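Heme oxygenase 1 (Synechocystis sp., PDB 1WE1) catalyses the oxygen-dependent opening of the haem ring to biliverdin IXalpha with release of iron and CO, a key step towards photosynthetic antenna chromophores. Local coordinates at the protoporphyrin IX containing Fe site. Numbering follows the deposited sequence.

The protoporphyrin IX containing Fe site. Residues 10, 17, 20, 26, 30, 125-126, 129-130, 133-134, 137-138, 168, 172, 196, 199, 203. With HEM (protoporphyrin IX containing Fe), chain B.
The flat haem, both substrate and cofactor in the heme oxygenase family, is sandwiched between proximal helix 14-21, with Phe196 of helix 182-205 beside it, and distal helix 120-146. Proximal His17 stands end-on, CG anti to the backbone N (chi1 -168°), its imidazole NE2 binding HEM FE at 2.0 Å. Distally, side-chain-free Gly130 brings its CA 3.4 Å from the centroid of the pyrrole containing HEM NA. Water 1 completes the near-octahedral iron, 178° across from His17 NE2, held by Gly130 O at 3.1 Å, and marks where O2 would bind. HEM CMA lies over the face of Tyr125 and HEM CMB over Phe196, each offset from the ring centre, while Phe196 turns an edge to His17 CD2.

Charged and polar side chains at one edge are likely to set the rotation of such a flat, mostly buried ligand. HEM O2A forms salt bridges with Arg10 NH1 and Arg172 NH1, both 2.7 Å, in the guanidinium plane of Arg172 but tilted from that of Arg10, whose bond is more bent (135° at H). Tyr125 OH donates to the other carboxylate oxygen, HEM O1A (2.7 Å). Extended Lys168 carries NZ to HEM O1D (3.0 Å) on the second propionate; Ser133 OG accepts from this NZ and donates almost along the C=O axis to Leu129 O, which would hold the lysine tip. An alanine at Arg10 would probably weaken the hold on the first propionate, leaving it to Arg172 and Tyr125.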
loop_
_atom_site.group_PDB
_atom_site.type_symbol
_atom_site.label_atom_id
_atom_site.label_comp_id
_atom_site.label_asym_id
_atom_site.label_seq_id
_atom_site.Cartn_x
_atom_site.Cartn_y
_atom_site.Cartn_z
ATOM N N ARG A 10 10.110 4.016 -11.732
ATOM C CA ARG A 10 10.496 2.615 -11.716
ATOM C C ARG A 10 11.985 2.413 -11.459
ATOM O O ARG A 10 12.371 1.627 -10.600
ATOM C CB ARG A 10 10.098 1.917 -13.023
ATOM C CG ARG A 10 10.455 0.424 -13.035
ATOM C CD ARG A 10 9.960 -0.295 -14.280
ATOM N NE ARG A 10 10.506 -1.650 -14.377
ATOM C CZ ARG A 10 10.110 -2.684 -13.637
ATOM N NH1 ARG A 10 9.151 -2.535 -12.732
ATOM N NH2 ARG A 10 10.672 -3.878 -13.803
ATOM N N HIS A 17 12.587 -0.663 -3.137
ATOM C CA HIS A 17 11.742 -1.847 -3.227
ATOM C C HIS A 17 12.530 -3.065 -2.771
ATOM O O HIS A 17 11.988 -3.980 -2.148
ATOM C CB HIS A 17 11.260 -2.047 -4.660
ATOM C CG HIS A 17 10.160 -3.053 -4.793
ATOM N ND1 HIS A 17 10.377 -4.411 -4.702
ATOM C CD2 HIS A 17 8.840 -2.898 -5.054
ATOM C CE1 HIS A 17 9.239 -5.048 -4.914
ATOM N NE2 HIS A 17 8.291 -4.153 -5.132
ATOM N N ALA A 20 12.658 -3.133 0.896
ATOM C CA ALA A 20 11.333 -3.511 1.363
ATOM C C ALA A 20 11.226 -5.036 1.484
ATOM O O ALA A 20 10.772 -5.566 2.498
ATOM C CB ALA A 20 10.286 -2.984 0.396
ATOM N N VAL A 26 8.755 -8.835 6.408
ATOM C CA VAL A 26 8.495 -9.219 5.017
ATOM C C VAL A 26 9.151 -10.535 4.643
ATOM O O VAL A 26 8.522 -11.384 4.008
ATOM C CB VAL A 26 8.951 -8.117 4.030
ATOM C CG1 VAL A 26 8.999 -8.662 2.591
ATOM C CG2 VAL A 26 7.977 -6.947 4.109
ATOM N N LEU A 30 7.104 -13.703 3.124
ATOM C CA LEU A 30 7.407 -14.356 1.869
ATOM C C LEU A 30 7.602 -15.849 2.047
ATOM O O LEU A 30 7.067 -16.636 1.272
ATOM C CB LEU A 30 8.640 -13.708 1.237
ATOM C CG LEU A 30 8.363 -12.753 0.062
ATOM C CD1 LEU A 30 6.906 -12.331 0.029
ATOM C CD2 LEU A 30 9.282 -11.539 0.173
ATOM N N TYR A 125 1.480 6.293 -6.913
ATOM C CA TYR A 125 2.374 5.362 -7.564
ATOM C C TYR A 125 2.791 4.282 -6.583
ATOM O O TYR A 125 2.538 3.104 -6.822
ATOM C CB TYR A 125 3.618 6.083 -8.118
ATOM C CG TYR A 125 4.734 5.137 -8.539
ATOM C CD1 TYR A 125 4.604 4.314 -9.665
ATOM C CD2 TYR A 125 5.889 5.010 -7.761
ATOM C CE1 TYR A 125 5.597 3.383 -9.997
ATOM C CE2 TYR A 125 6.881 4.087 -8.080
ATOM C CZ TYR A 125 6.726 3.279 -9.191
ATOM O OH TYR A 125 7.697 2.352 -9.471
ATOM N N THR A 126 3.412 4.681 -5.477
ATOM C CA THR A 126 3.892 3.724 -4.480
ATOM C C THR A 126 2.878 2.679 -4.008
ATOM O O THR A 126 3.225 1.521 -3.859
ATOM C CB THR A 126 4.478 4.449 -3.264
ATOM O OG1 THR A 126 5.576 5.263 -3.694
ATOM C CG2 THR A 126 4.993 3.450 -2.247
ATOM N N LEU A 129 0.230 1.322 -7.943
ATOM C CA LEU A 129 0.960 0.568 -8.967
ATOM C C LEU A 129 1.642 -0.655 -8.370
ATOM O O LEU A 129 1.928 -1.623 -9.069
ATOM C CB LEU A 129 1.978 1.453 -9.719
ATOM C CG LEU A 129 2.566 0.834 -11.008
ATOM C CD1 LEU A 129 1.466 0.139 -11.803
ATOM C CD2 LEU A 129 3.243 1.907 -11.874
ATOM N N GLY A 130 1.893 -0.613 -7.066
ATOM C CA GLY A 130 2.500 -1.755 -6.404
ATOM C C GLY A 130 1.441 -2.803 -6.105
ATOM O O GLY A 130 1.678 -4.001 -6.267
ATOM N N SER A 133 0.716 -4.600 -9.261
ATOM C CA SER A 133 1.749 -5.516 -9.733
ATOM C C SER A 133 2.058 -6.713 -8.841
ATOM O O SER A 133 2.380 -7.796 -9.345
ATOM C CB SER A 133 3.041 -4.743 -9.973
ATOM O OG SER A 133 2.807 -3.615 -10.789
ATOM N N GLY A 134 1.985 -6.511 -7.524
ATOM C CA GLY A 134 2.276 -7.592 -6.593
ATOM C C GLY A 134 1.039 -8.254 -6.010
ATOM O O GLY A 134 1.111 -9.340 -5.442
ATOM N N ILE A 137 0.659 -12.172 -6.184
ATOM C CA ILE A 137 1.625 -12.963 -5.441
ATOM C C ILE A 137 1.320 -12.916 -3.952
ATOM O O ILE A 137 1.216 -13.952 -3.297
ATOM C CB ILE A 137 3.060 -12.455 -5.651
ATOM C CG1 ILE A 137 3.439 -12.566 -7.130
ATOM C CG2 ILE A 137 4.017 -13.260 -4.790
ATOM C CD1 ILE A 137 4.856 -12.126 -7.451
ATOM N N LEU A 138 1.172 -11.701 -3.431
ATOM C CA LEU A 138 0.885 -11.485 -2.013
ATOM C C LEU A 138 -0.396 -12.180 -1.542
ATOM O O LEU A 138 -0.469 -12.682 -0.414
ATOM C CB LEU A 138 0.794 -9.977 -1.733
ATOM C CG LEU A 138 2.085 -9.224 -2.072
ATOM C CD1 LEU A 138 1.844 -7.718 -2.045
ATOM C CD2 LEU A 138 3.184 -9.639 -1.091
ATOM N N LYS A 168 -2.594 -1.311 -16.156
ATOM C CA LYS A 168 -1.254 -0.952 -15.726
ATOM C C LYS A 168 -0.563 -0.094 -16.792
ATOM O O LYS A 168 0.319 0.700 -16.484
ATOM C CB LYS A 168 -0.445 -2.221 -15.418
ATOM C CG LYS A 168 0.795 -1.990 -14.561
ATOM C CD LYS A 168 1.526 -3.301 -14.236
ATOM C CE LYS A 168 2.914 -3.027 -13.644
ATOM N NZ LYS A 168 3.732 -4.258 -13.392
ATOM N N ARG A 172 0.641 3.848 -16.460
ATOM C CA ARG A 172 2.019 4.289 -16.702
ATOM C C ARG A 172 1.966 5.403 -17.742
ATOM O O ARG A 172 2.645 6.425 -17.630
ATOM C CB ARG A 172 2.866 3.153 -17.267
ATOM C CG ARG A 172 3.148 2.007 -16.330
ATOM C CD ARG A 172 3.647 0.832 -17.146
ATOM N NE ARG A 172 4.122 -0.283 -16.338
ATOM C CZ ARG A 172 5.144 -0.211 -15.489
ATOM N NH1 ARG A 172 5.502 -1.292 -14.803
ATOM N NH2 ARG A 172 5.799 0.938 -15.317
ATOM N N PHE A 196 8.039 4.692 0.448
ATOM C CA PHE A 196 8.521 3.340 0.666
ATOM C C PHE A 196 9.009 3.205 2.106
ATOM O O PHE A 196 8.673 2.244 2.798
ATOM C CB PHE A 196 9.682 2.999 -0.271
ATOM C CG PHE A 196 9.271 2.299 -1.523
ATOM C CD1 PHE A 196 8.724 3.006 -2.591
ATOM C CD2 PHE A 196 9.449 0.927 -1.654
ATOM C CE1 PHE A 196 8.365 2.353 -3.767
ATOM C CE2 PHE A 196 9.088 0.268 -2.827
ATOM C CZ PHE A 196 8.547 0.986 -3.883
ATOM N N ASN A 199 6.286 2.766 4.554
ATOM C CA ASN A 199 5.651 1.462 4.541
ATOM C C ASN A 199 6.552 0.549 5.350
ATOM O O ASN A 199 6.097 -0.220 6.194
ATOM C CB ASN A 199 5.531 0.946 3.106
ATOM C CG ASN A 199 4.355 1.537 2.387
ATOM O OD1 ASN A 199 3.233 1.086 2.560
ATOM N ND2 ASN A 199 4.594 2.569 1.597
ATOM N N PHE A 203 6.022 -1.997 8.830
ATOM C CA PHE A 203 6.405 -3.407 8.892
ATOM C C PHE A 203 7.299 -3.679 10.093
ATOM O O PHE A 203 7.104 -4.657 10.821
ATOM C CB PHE A 203 7.165 -3.840 7.639
ATOM C CG PHE A 203 6.388 -3.710 6.362
ATOM C CD1 PHE A 203 4.998 -3.772 6.353
ATOM C CD2 PHE A 203 7.063 -3.585 5.145
ATOM C CE1 PHE A 203 4.287 -3.713 5.145
ATOM C CE2 PHE A 203 6.370 -3.525 3.926
ATOM C CZ PHE A 203 4.979 -3.589 3.922
HETATM C CHA HEM B . 6.409 -3.761 -8.360
HETATM C CHB HEM B . 5.400 -1.050 -4.483
HETATM C CHC HEM B . 6.872 -4.757 -1.717
HETATM C CHD HEM B . 6.318 -7.681 -5.480
HETATM C C1A HEM B . 6.130 -2.622 -7.574
HETATM C C2A HEM B . 5.914 -1.267 -8.058
HETATM C C3A HEM B . 5.678 -0.491 -6.957
HETATM C C4A HEM B . 5.683 -1.404 -5.804
HETATM C CMA HEM B . 5.432 0.985 -6.884
HETATM C CAA HEM B . 5.894 -0.832 -9.515
HETATM C CBA HEM B . 7.280 -0.701 -10.192
HETATM C CGA HEM B . 7.237 -0.274 -11.543
HETATM O O1A HEM B . 7.512 0.973 -11.750
HETATM O O2A HEM B . 6.946 -1.026 -12.494
HETATM C C1B HEM B . 5.752 -1.818 -3.360
HETATM C C2B HEM B . 5.772 -1.322 -1.985
HETATM C C3B HEM B . 6.128 -2.379 -1.199
HETATM C C4B HEM B . 6.401 -3.490 -2.109
HETATM C CMB HEM B . 5.424 0.089 -1.582
HETATM C CAB HEM B . 6.189 -2.470 0.314
HETATM C CBB HEM B . 7.255 -1.551 0.967
HETATM C C1C HEM B . 6.770 -5.901 -2.467
HETATM C C2C HEM B . 6.886 -7.263 -1.965
HETATM C C3C HEM B . 6.963 -8.041 -3.063
HETATM C C4C HEM B . 6.588 -7.225 -4.196
HETATM C CMC HEM B . 6.907 -7.647 -0.498
HETATM C CAC HEM B . 7.390 -9.509 -3.129
HETATM C CBC HEM B . 6.163 -10.452 -2.978
HETATM C C1D HEM B . 6.271 -6.869 -6.639
HETATM C C2D HEM B . 6.217 -7.388 -8.003
HETATM C C3D HEM B . 6.196 -6.294 -8.807
HETATM C C4D HEM B . 6.299 -5.102 -7.929
HETATM C CMD HEM B . 6.206 -8.849 -8.324
HETATM C CAD HEM B . 6.098 -6.194 -10.310
HETATM C CBD HEM B . 7.526 -6.046 -11.003
HETATM C CGD HEM B . 7.442 -5.673 -12.366
HETATM O O1D HEM B . 6.606 -4.768 -12.742
HETATM O O2D HEM B . 8.190 -6.220 -13.227
HETATM N NA HEM B . 6.007 -2.681 -6.206
HETATM N NB HEM B . 6.128 -3.141 -3.421
HETATM N NC HEM B . 6.540 -5.898 -3.855
HETATM N ND HEM B . 6.278 -5.476 -6.630
HETATM FE FE HEM B . 6.251 -4.297 -5.043
HETATM O O HOH W 1 4.458 -4.451 -5.022
#